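Local structure of actibind (3D3Z) at residues A[29-34]-A[52-57]; A[185-190]-A[199-204]. The protein cleaves RNA as a T2-family ribonuclease, probably without strict base specificity but with a preference for adenylic acid. One frame throughout, in Å; residues are numbered along the deposited sequence.

Contact 1 of 2, residues A[29-34]-A[52-57]; sequences SLLQTQ and GLWPDN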
ATOM      1  N   SER A  29      -2.826  -7.263   9.900  1.00 20.95           N
ATOM      2  CA  SER A  29      -3.567  -6.863   8.711  1.00 21.42           C
ATOM      3  C   SER A  29      -2.744  -5.806   7.975  1.00 20.29           C
ATOM      4  O   SER A  29      -2.522  -4.701   8.491  1.00 21.09           O
ATOM      5  CB  SER A  29      -4.986  -6.331   9.048  1.00 21.01           C
ATOM      6  OG  SER A  29      -5.606  -5.919   7.853  1.00 23.32           O
ATOM      7  N   LEU A  30      -2.266  -6.170   6.795  1.00 20.43           N
ATOM      8  CA  LEU A  30      -1.394  -5.304   6.012  1.00 20.48           C
ATOM      9  C   LEU A  30      -2.204  -4.713   4.869  1.00 20.19           C
ATOM     10  O   LEU A  30      -2.704  -5.434   4.051  1.00 20.74           O
ATOM     11  CB  LEU A  30      -0.187  -6.079   5.440  1.00 20.10           C
ATOM     12  CG  LEU A  30       1.028  -6.316   6.338  1.00 21.62           C
ATOM     13  CD1 LEU A  30       1.806  -5.009   6.480  1.00 20.35           C
ATOM     14  CD2 LEU A  30       0.692  -6.822   7.645  1.00 18.32           C
ATOM     15  N   LEU A  31      -2.255  -3.387   4.813  1.00 20.01           N
ATOM     16  CA  LEU A  31      -3.046  -2.650   3.831  1.00 19.68           C
ATOM     17  C   LEU A  31      -2.150  -2.038   2.786  1.00 18.38           C
ATOM     18  O   LEU A  31      -1.358  -1.173   3.104  1.00 17.51           O
ATOM     19  CB  LEU A  31      -3.875  -1.541   4.514  1.00 20.59           C
ATOM     20  CG  LEU A  31      -5.052  -1.932   5.409  1.00 19.90           C
ATOM     21  CD1 LEU A  31      -4.707  -2.855   6.635  1.00 19.18           C
ATOM     22  CD2 LEU A  31      -5.681  -0.641   5.878  1.00 20.01           C
ATOM     23  N   GLN A  32      -2.298  -2.488   1.550  1.00 18.11           N
ATOM     24  CA  GLN A  32      -1.682  -1.815   0.413  1.00 18.15           C
ATOM     25  C   GLN A  32      -2.689  -0.772  -0.079  1.00 17.88           C
ATOM     26  O   GLN A  32      -3.754  -1.088  -0.586  1.00 17.33           O
ATOM     27  CB  GLN A  32      -1.283  -2.764  -0.703  1.00 17.49           C
ATOM     28  CG  GLN A  32      -0.161  -2.223  -1.635  1.00 18.41           C
ATOM     29  CD  GLN A  32      -0.576  -1.050  -2.525  1.00 15.57           C
ATOM     30  OE1 GLN A  32      -1.321  -1.210  -3.507  1.00 18.28           O
ATOM     31  NE2 GLN A  32       0.031   0.137  -2.270  1.00 14.85           N
ATOM     32  N   THR A  33      -2.317   0.496   0.092  1.00 17.81           N
ATOM     33  CA  THR A  33      -3.257   1.609  -0.162  1.00 17.56           C
ATOM     34  C   THR A  33      -2.842   2.379  -1.419  1.00 17.44           C
ATOM     35  O   THR A  33      -1.648   2.487  -1.733  1.00 15.59           O
ATOM     36  CB  THR A  33      -3.350   2.540   1.042  1.00 16.89           C
ATOM     37  OG1 THR A  33      -2.063   3.105   1.305  1.00 19.03           O
ATOM     38  CG2 THR A  33      -3.796   1.746   2.235  1.00 15.03           C
ATOM     39  N   GLN A  34      -3.839   2.875  -2.153  1.00 16.01           N
ATOM     40  CA  GLN A  34      -3.629   3.566  -3.401  1.00 16.21           C
ATOM     41  C   GLN A  34      -4.438   4.872  -3.543  1.00 16.52           C
ATOM     42  O   GLN A  34      -5.465   5.050  -2.905  1.00 16.87           O
ATOM     43  CB  GLN A  34      -3.997   2.615  -4.544  1.00 17.58           C
ATOM     44  CG  GLN A  34      -3.231   1.326  -4.554  1.00 19.17           C
ATOM     45  CD  GLN A  34      -3.601   0.426  -5.713  1.00 16.52           C
ATOM     46  OE1 GLN A  34      -4.279   0.864  -6.671  1.00 20.04           O
ATOM     47  NE2 GLN A  34      -3.059  -0.794  -5.703  1.00 16.34           N
ATOM     48  N   GLY A  52       0.659   3.869   0.285  1.00 17.30           N
ATOM     49  CA  GLY A  52       1.537   3.141   1.220  1.00 17.55           C
ATOM     50  C   GLY A  52       1.248   1.673   1.464  1.00 17.55           C
ATOM     51  O   GLY A  52       0.573   1.010   0.684  1.00 18.09           O
ATOM     52  N   LEU A  53       1.809   1.196   2.571  1.00 18.22           N
ATOM     53  CA  LEU A  53       1.605  -0.122   3.128  1.00 18.92           C
ATOM     54  C   LEU A  53       1.523   0.049   4.642  1.00 19.38           C
ATOM     55  O   LEU A  53       2.453   0.545   5.246  1.00 20.14           O
ATOM     56  CB  LEU A  53       2.763  -1.059   2.721  1.00 20.29           C
ATOM     57  CG  LEU A  53       2.673  -2.504   3.275  1.00 18.68           C
ATOM     58  CD1 LEU A  53       1.456  -3.304   2.681  1.00 15.72           C
ATOM     59  CD2 LEU A  53       4.029  -3.234   2.991  1.00 18.82           C
ATOM     60  N   TRP A  54       0.388  -0.317   5.231  1.00 18.86           N
ATOM     61  CA  TRP A  54       0.073  -0.009   6.607  1.00 19.68           C
ATOM     62  C   TRP A  54      -0.241  -1.264   7.370  1.00 19.82           C
ATOM     63  O   TRP A  54      -1.098  -2.062   6.926  1.00 18.54           O
ATOM     64  CB  TRP A  54      -1.179   0.905   6.725  1.00 19.73           C
ATOM     65  CG  TRP A  54      -1.190   2.130   5.891  1.00 18.31           C
ATOM     66  CD1 TRP A  54      -0.106   2.805   5.360  1.00 18.44           C
ATOM     67  CD2 TRP A  54      -2.337   2.876   5.526  1.00 19.07           C
ATOM     68  NE1 TRP A  54      -0.540   3.892   4.618  1.00 19.54           N
ATOM     69  CE2 TRP A  54      -1.904   3.978   4.734  1.00 16.08           C
ATOM     70  CE3 TRP A  54      -3.700   2.714   5.759  1.00 20.01           C
ATOM     71  CZ2 TRP A  54      -2.800   4.904   4.166  1.00 18.37           C
ATOM     72  CZ3 TRP A  54      -4.599   3.658   5.202  1.00 19.40           C
ATOM     73  CH2 TRP A  54      -4.137   4.731   4.409  1.00 18.43           C
ATOM     74  N   PRO A  55       0.423  -1.458   8.513  1.00 21.47           N
ATOM     75  CA  PRO A  55       0.035  -2.499   9.481  1.00 23.19           C
ATOM     76  C   PRO A  55      -1.158  -2.088  10.391  1.00 23.95           C
ATOM     77  O   PRO A  55      -1.056  -1.165  11.190  1.00 26.65           O
ATOM     78  CB  PRO A  55       1.316  -2.702  10.307  1.00 22.94           C
ATOM     79  CG  PRO A  55       2.034  -1.348  10.236  1.00 22.50           C
ATOM     80  CD  PRO A  55       1.619  -0.700   8.956  1.00 21.38           C
ATOM     81  N   ASP A  56      -2.289  -2.748  10.233  1.00 24.21           N
ATOM     82  CA  ASP A  56      -3.390  -2.543  11.121  1.00 24.95           C
ATOM     83  C   ASP A  56      -3.388  -3.720  12.064  1.00 25.31           C
ATOM     84  O   ASP A  56      -3.057  -4.879  11.684  1.00 23.80           O
ATOM     85  CB  ASP A  56      -4.731  -2.587  10.379  1.00 25.81           C
ATOM     86  CG  ASP A  56      -5.167  -1.236   9.758  1.00 28.56           C
ATOM     87  OD1 ASP A  56      -4.339  -0.293   9.600  1.00 28.75           O
ATOM     88  OD2 ASP A  56      -6.394  -1.187   9.429  1.00 28.68           O
ATOM     89  N   ASN A  57      -3.828  -3.437  13.283  1.00 24.13           N
ATOM     90  CA  ASN A  57      -4.270  -4.450  14.183  1.00 24.98           C
ATOM     91  C   ASN A  57      -5.406  -5.235  13.583  1.00 24.93           C
ATOM     92  O   ASN A  57      -6.074  -4.804  12.608  1.00 24.99           O
ATOM     93  CB  ASN A  57      -4.673  -3.821  15.491  1.00 24.72           C
ATOM     94  CG  ASN A  57      -3.551  -3.125  16.129  1.00 26.99           C
ATOM     95  OD1 ASN A  57      -2.393  -3.592  16.072  1.00 30.58           O
ATOM     96  ND2 ASN A  57      -3.839  -2.001  16.758  1.00 29.13           N
TER

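Contact 2 of 2, residues A[185-190]-A[199-204]; sequences YPPYVG and LYYYFN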
ATOM      1  N   TYR A 185     -12.128 -10.648  -2.385  1.00 31.95           N
ATOM      2  CA  TYR A 185     -12.246  -9.660  -1.324  1.00 31.31           C
ATOM      3  C   TYR A 185     -12.117  -8.260  -1.901  1.00 30.85           C
ATOM      4  O   TYR A 185     -11.084  -7.912  -2.482  1.00 30.03           O
ATOM      5  CB  TYR A 185     -11.175  -9.854  -0.283  1.00 33.36           C
ATOM      6  CG  TYR A 185     -11.341 -11.101   0.511  1.00 34.08           C
ATOM      7  CD1 TYR A 185     -12.260 -11.165   1.549  1.00 36.18           C
ATOM      8  CD2 TYR A 185     -10.579 -12.230   0.237  1.00 35.76           C
ATOM      9  CE1 TYR A 185     -12.410 -12.335   2.331  1.00 36.22           C
ATOM     10  CE2 TYR A 185     -10.736 -13.411   0.994  1.00 37.03           C
ATOM     11  CZ  TYR A 185     -11.654 -13.449   2.042  1.00 36.03           C
ATOM     12  OH  TYR A 185     -11.819 -14.597   2.790  1.00 37.23           O
ATOM     13  N   PRO A 186     -13.185  -7.452  -1.782  1.00 29.97           N
ATOM     14  CA  PRO A 186     -13.092  -6.073  -2.232  1.00 28.29           C
ATOM     15  C   PRO A 186     -12.150  -5.264  -1.352  1.00 26.57           C
ATOM     16  O   PRO A 186     -12.026  -5.566  -0.175  1.00 25.39           O
ATOM     17  CB  PRO A 186     -14.533  -5.535  -2.086  1.00 28.87           C
ATOM     18  CG  PRO A 186     -15.273  -6.540  -1.349  1.00 29.11           C
ATOM     19  CD  PRO A 186     -14.523  -7.797  -1.262  1.00 29.71           C
ATOM     20  N   PRO A 187     -11.520  -4.222  -1.920  1.00 25.82           N
ATOM     21  CA  PRO A 187     -10.789  -3.262  -1.060  1.00 25.73           C
ATOM     22  C   PRO A 187     -11.790  -2.374  -0.299  1.00 24.82           C
ATOM     23  O   PRO A 187     -12.952  -2.334  -0.671  1.00 25.41           O
ATOM     24  CB  PRO A 187      -9.996  -2.440  -2.072  1.00 25.35           C
ATOM     25  CG  PRO A 187     -10.837  -2.489  -3.329  1.00 25.46           C
ATOM     26  CD  PRO A 187     -11.448  -3.867  -3.352  1.00 24.98           C
ATOM     27  N   TYR A 188     -11.359  -1.679   0.746  1.00 23.79           N
ATOM     28  CA  TYR A 188     -11.969  -0.393   1.061  1.00 23.62           C
ATOM     29  C   TYR A 188     -11.959   0.537  -0.176  1.00 23.46           C
ATOM     30  O   TYR A 188     -10.933   0.725  -0.829  1.00 23.69           O
ATOM     31  CB  TYR A 188     -11.283   0.274   2.244  1.00 23.80           C
ATOM     32  CG  TYR A 188     -11.733   1.685   2.463  1.00 24.86           C
ATOM     33  CD1 TYR A 188     -12.908   1.974   3.192  1.00 24.21           C
ATOM     34  CD2 TYR A 188     -11.004   2.755   1.936  1.00 23.34           C
ATOM     35  CE1 TYR A 188     -13.320   3.310   3.385  1.00 24.88           C
ATOM     36  CE2 TYR A 188     -11.408   4.072   2.124  1.00 24.21           C
ATOM     37  CZ  TYR A 188     -12.569   4.341   2.837  1.00 24.10           C
ATOM     38  OH  TYR A 188     -12.911   5.672   3.009  1.00 23.75           O
ATOM     39  N   VAL A 189     -13.132   1.103  -0.495  1.00 22.77           N
ATOM     40  CA  VAL A 189     -13.297   2.108  -1.547  1.00 22.93           C
ATOM     41  C   VAL A 189     -13.590   3.490  -0.926  1.00 23.44           C
ATOM     42  O   VAL A 189     -14.624   3.678  -0.278  1.00 23.25           O
ATOM     43  CB  VAL A 189     -14.393   1.687  -2.543  1.00 22.54           C
ATOM     44  CG1 VAL A 189     -14.482   2.686  -3.731  1.00 23.83           C
ATOM     45  CG2 VAL A 189     -14.101   0.287  -3.040  1.00 21.75           C
ATOM     46  N   GLY A 190     -12.686   4.450  -1.160  1.00 22.31           N
ATOM     47  CA  GLY A 190     -12.767   5.781  -0.575  1.00 22.44           C
ATOM     48  C   GLY A 190     -13.096   6.822  -1.628  1.00 22.61           C
ATOM     49  O   GLY A 190     -12.528   6.802  -2.716  1.00 22.22           O
ATOM     50  N   LEU A 199      -8.122   3.568  -2.352  1.00 18.76           N
ATOM     51  CA  LEU A 199      -8.340   2.118  -2.240  1.00 19.69           C
ATOM     52  C   LEU A 199      -7.401   1.542  -1.163  1.00 20.57           C
ATOM     53  O   LEU A 199      -6.196   1.937  -1.062  1.00 16.81           O
ATOM     54  CB  LEU A 199      -8.131   1.425  -3.584  1.00 19.90           C
ATOM     55  CG  LEU A 199      -9.023   1.756  -4.792  1.00 21.85           C
ATOM     56  CD1 LEU A 199      -8.545   1.037  -6.038  1.00 19.37           C
ATOM     57  CD2 LEU A 199     -10.512   1.419  -4.504  1.00 18.59           C
ATOM     58  N   TYR A 200      -7.960   0.706  -0.271  1.00 20.78           N
ATOM     59  CA  TYR A 200      -7.151  -0.123   0.667  1.00 21.36           C
ATOM     60  C   TYR A 200      -7.411  -1.609   0.417  1.00 22.74           C
ATOM     61  O   TYR A 200      -8.506  -2.126   0.681  1.00 22.93           O
ATOM     62  CB  TYR A 200      -7.415   0.118   2.148  1.00 21.90           C
ATOM     63  CG  TYR A 200      -7.600   1.514   2.698  1.00 20.96           C
ATOM     64  CD1 TYR A 200      -7.145   2.677   2.037  1.00 22.12           C
ATOM     65  CD2 TYR A 200      -8.223   1.682   3.937  1.00 21.22           C
ATOM     66  CE1 TYR A 200      -7.332   3.928   2.597  1.00 22.44           C
ATOM     67  CE2 TYR A 200      -8.407   2.929   4.495  1.00 22.22           C
ATOM     68  CZ  TYR A 200      -7.955   4.050   3.840  1.00 22.59           C
ATOM     69  OH  TYR A 200      -8.145   5.288   4.437  1.00 22.53           O
ATOM     70  N   TYR A 201      -6.391  -2.297  -0.087  1.00 21.92           N
ATOM     71  CA  TYR A 201      -6.427  -3.755  -0.244  1.00 21.15           C
ATOM     72  C   TYR A 201      -5.812  -4.408   0.984  1.00 21.31           C
ATOM     73  O   TYR A 201      -4.642  -4.179   1.289  1.00 21.14           O
ATOM     74  CB  TYR A 201      -5.683  -4.162  -1.503  1.00 19.94           C
ATOM     75  CG  TYR A 201      -6.213  -3.682  -2.834  1.00 20.85           C
ATOM     76  CD1 TYR A 201      -7.096  -4.479  -3.588  1.00 18.76           C
ATOM     77  CD2 TYR A 201      -5.775  -2.494  -3.408  1.00 18.55           C
ATOM     78  CE1 TYR A 201      -7.518  -4.081  -4.843  1.00 19.16           C
ATOM     79  CE2 TYR A 201      -6.220  -2.102  -4.645  1.00 19.36           C
ATOM     80  CZ  TYR A 201      -7.121  -2.881  -5.337  1.00 20.14           C
ATOM     81  OH  TYR A 201      -7.562  -2.525  -6.578  1.00 22.65           O
ATOM     82  N   TYR A 202      -6.610  -5.224   1.687  1.00 21.35           N
ATOM     83  CA  TYR A 202      -6.207  -5.872   2.933  1.00 21.20           C
ATOM     84  C   TYR A 202      -5.623  -7.257   2.666  1.00 21.43           C
ATOM     85  O   TYR A 202      -6.019  -7.965   1.713  1.00 21.85           O
ATOM     86  CB  TYR A 202      -7.378  -6.005   3.916  1.00 22.05           C
ATOM     87  CG  TYR A 202      -7.922  -4.686   4.452  1.00 21.88           C
ATOM     88  CD1 TYR A 202      -7.748  -4.324   5.766  1.00 21.95           C
ATOM     89  CD2 TYR A 202      -8.642  -3.812   3.628  1.00 24.88           C
ATOM     90  CE1 TYR A 202      -8.247  -3.092   6.261  1.00 22.34           C
ATOM     91  CE2 TYR A 202      -9.160  -2.584   4.120  1.00 21.86           C
ATOM     92  CZ  TYR A 202      -8.970  -2.257   5.426  1.00 24.04           C
ATOM     93  OH  TYR A 202      -9.470  -1.059   5.897  1.00 24.01           O
ATOM     94  N   PHE A 203      -4.640  -7.600   3.493  1.00 21.52           N
ATOM     95  CA  PHE A 203      -3.893  -8.862   3.391  1.00 20.49           C
ATOM     96  C   PHE A 203      -3.551  -9.371   4.777  1.00 19.87           C
ATOM     97  O   PHE A 203      -3.316  -8.615   5.741  1.00 20.08           O
ATOM     98  CB  PHE A 203      -2.554  -8.653   2.677  1.00 20.37           C
ATOM     99  CG  PHE A 203      -2.669  -8.373   1.238  1.00 18.80           C
ATOM    100  CD1 PHE A 203      -2.759  -9.410   0.338  1.00 19.54           C
ATOM    101  CD2 PHE A 203      -2.669  -7.060   0.776  1.00 18.36           C
ATOM    102  CE1 PHE A 203      -2.839  -9.157  -0.978  1.00 19.53           C
ATOM    103  CE2 PHE A 203      -2.765  -6.813  -0.540  1.00 21.12           C
ATOM    104  CZ  PHE A 203      -2.838  -7.854  -1.416  1.00 19.69           C
ATOM    105  N   ASN A 204      -3.490 -10.683   4.887  1.00 21.28           N
ATOM    106  CA  ASN A 204      -2.753 -11.281   5.984  1.00 20.87           C
ATOM    107  C   ASN A 204      -1.486 -11.911   5.369  1.00 20.17           C
ATOM    108  O   ASN A 204      -1.417 -12.133   4.149  1.00 21.09           O
ATOM    109  CB  ASN A 204      -3.586 -12.305   6.761  1.00 21.59           C
ATOM    110  CG  ASN A 204      -4.879 -11.704   7.406  1.00 23.60           C
ATOM    111  OD1 ASN A 204      -4.875 -10.658   8.057  1.00 24.05           O
ATOM    112  ND2 ASN A 204      -5.961 -12.409   7.230  1.00 22.79           N
TER
HETATM  113  O   HOH W   1      -9.658  -6.260   1.117  1.00 24.64           O

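Contact 1 of 2, residues A[29-34]-A[52-57]
The methyl CG2 of Thr33 is the bump that meets the indole of Trp54, on two neighbouring strands of the antiparallel sheet at the heart of the RNase T2 fold. CG2 stands over one face of the six-membered ring, 3.5 Å from its centroid and only 5° off the normal. Thr33 CG2 lies anti to its own carbonyl carbon and runs back along its strand toward Leu31, meeting the indole that Trp54 extends across from the neighbouring strand; OG1 turns toward the backbone of Gly52. Leu31, on the same face of the sheet, fills the hollow between Trp54 and Asp56: its CD2 comes within 3.9 Å of Trp54 CE3, and CD1 presses on the carboxylate carbon, Asp56 CG, at 3.5 Å. Ser29 continues this row, its CB beside that of Asp56. Gly52, with no side chain, leaves room for the NE1 corner of the indole. NE1 is hydrogen-bonded to Glu111, and His115 stacks on the ring; both are predicted active-site residues.

On the other face Leu30 CD1 lies 4.2 Å from Leu53 CG and also approaches the Pro55 ring, a thin apolar seam that helix 134-147 extends where Val143 meets Leu53. Between the faces the backbones run in ladder fashion, with Ser29-Asp56, Leu31-Trp54 and Thr33-Gly52 as the hydrogen-bonded pairs. Gly52 O is gripped from opposite faces of its carbonyl plane, by Thr33 N at 3.0 Å and by the Gln32 amide. Bent at chi2 (-69°), the chain carries CD of Gln32 along its own strand toward Gln34; the amide there turns NE2 to Gly52 O at 3.1 Å, while OE1 accepts a nearly straight bond from Gln34 NE2.

Contact 2 of 2, residues A[185-190]-A[199-204]
The rings of Tyr188 and Tyr200 extend from adjacent strands in the same direction and make the apolar centre of this contact. The centroids are 4.4 Å apart, but the planes are turned 31° against each other, so the rings meet obliquely: Tyr188 CD2 sits over the centre of the Tyr200 ring, 3.6 Å from Tyr200 CD2. With CG anti to its backbone N (chi1 171°) Tyr188 leans forward along its strand, while Tyr200, CG anti to the carbonyl carbon, leans back along its own; on antiparallel strands the two leanings agree. Next along this face, Tyr202 brings the edge of its ring, through CE2, to within 4.0 Å of Tyr188 CB.

On the other side of the sheet Pro187 lays CB over the face of the Tyr201 ring, 4.0 Å from its centroid in a CH-pi contact. Leu199 CD2 takes up the space next to it, touching both Pro187 CG and Val189 CG2. Leu178 of helix 171-179 packs against Pro187, Leu199 and Tyr201 and covers this patch.

The backbones beneath belong to a beta hairpin, strands 188-192 and 195-206, in the sheet of the RNase T2 fold. Tyr188 and Tyr200 are its hydrogen-bonded pair here: Tyr200 N gives a sound bond to Tyr188 O at 3.0 Å, while the return bond from Tyr188 N to Tyr200 O is weak, bent to 124° at the hydrogen. Toward the start of the segment the chain stays close at Pro187 and diverges at Pro186. A water bridges the widening gap, donating to Pro186 O at 2.8 Å and accepting from Tyr202 N at 3.3 Å.

Overall arrangement
Strand 29-35 lies between strands 49-56 and 195-206, so contact 1 and contact 2 are consecutive parts of one sheet, with centres about 9 Å apart. Backbone bonds join them along the strand: Gln34 N to Leu199 O at 2.8 Å, Leu30 N to Phe203 O at 2.9 Å, and between these Gln32 with Tyr201. Side chains also carry through: Thr33 CG2, which faces Trp54 in contact 1, lies 3.5 Å from Tyr200 CD1 of contact 2, and Tyr200 meets Trp54 edge-to-face. Contact 1 is nearer the active site; the Trp54 side chain comes about 6 Å from the bound nucleoside analogue at its nearest atoms, that of Tyr200 about 9 Å.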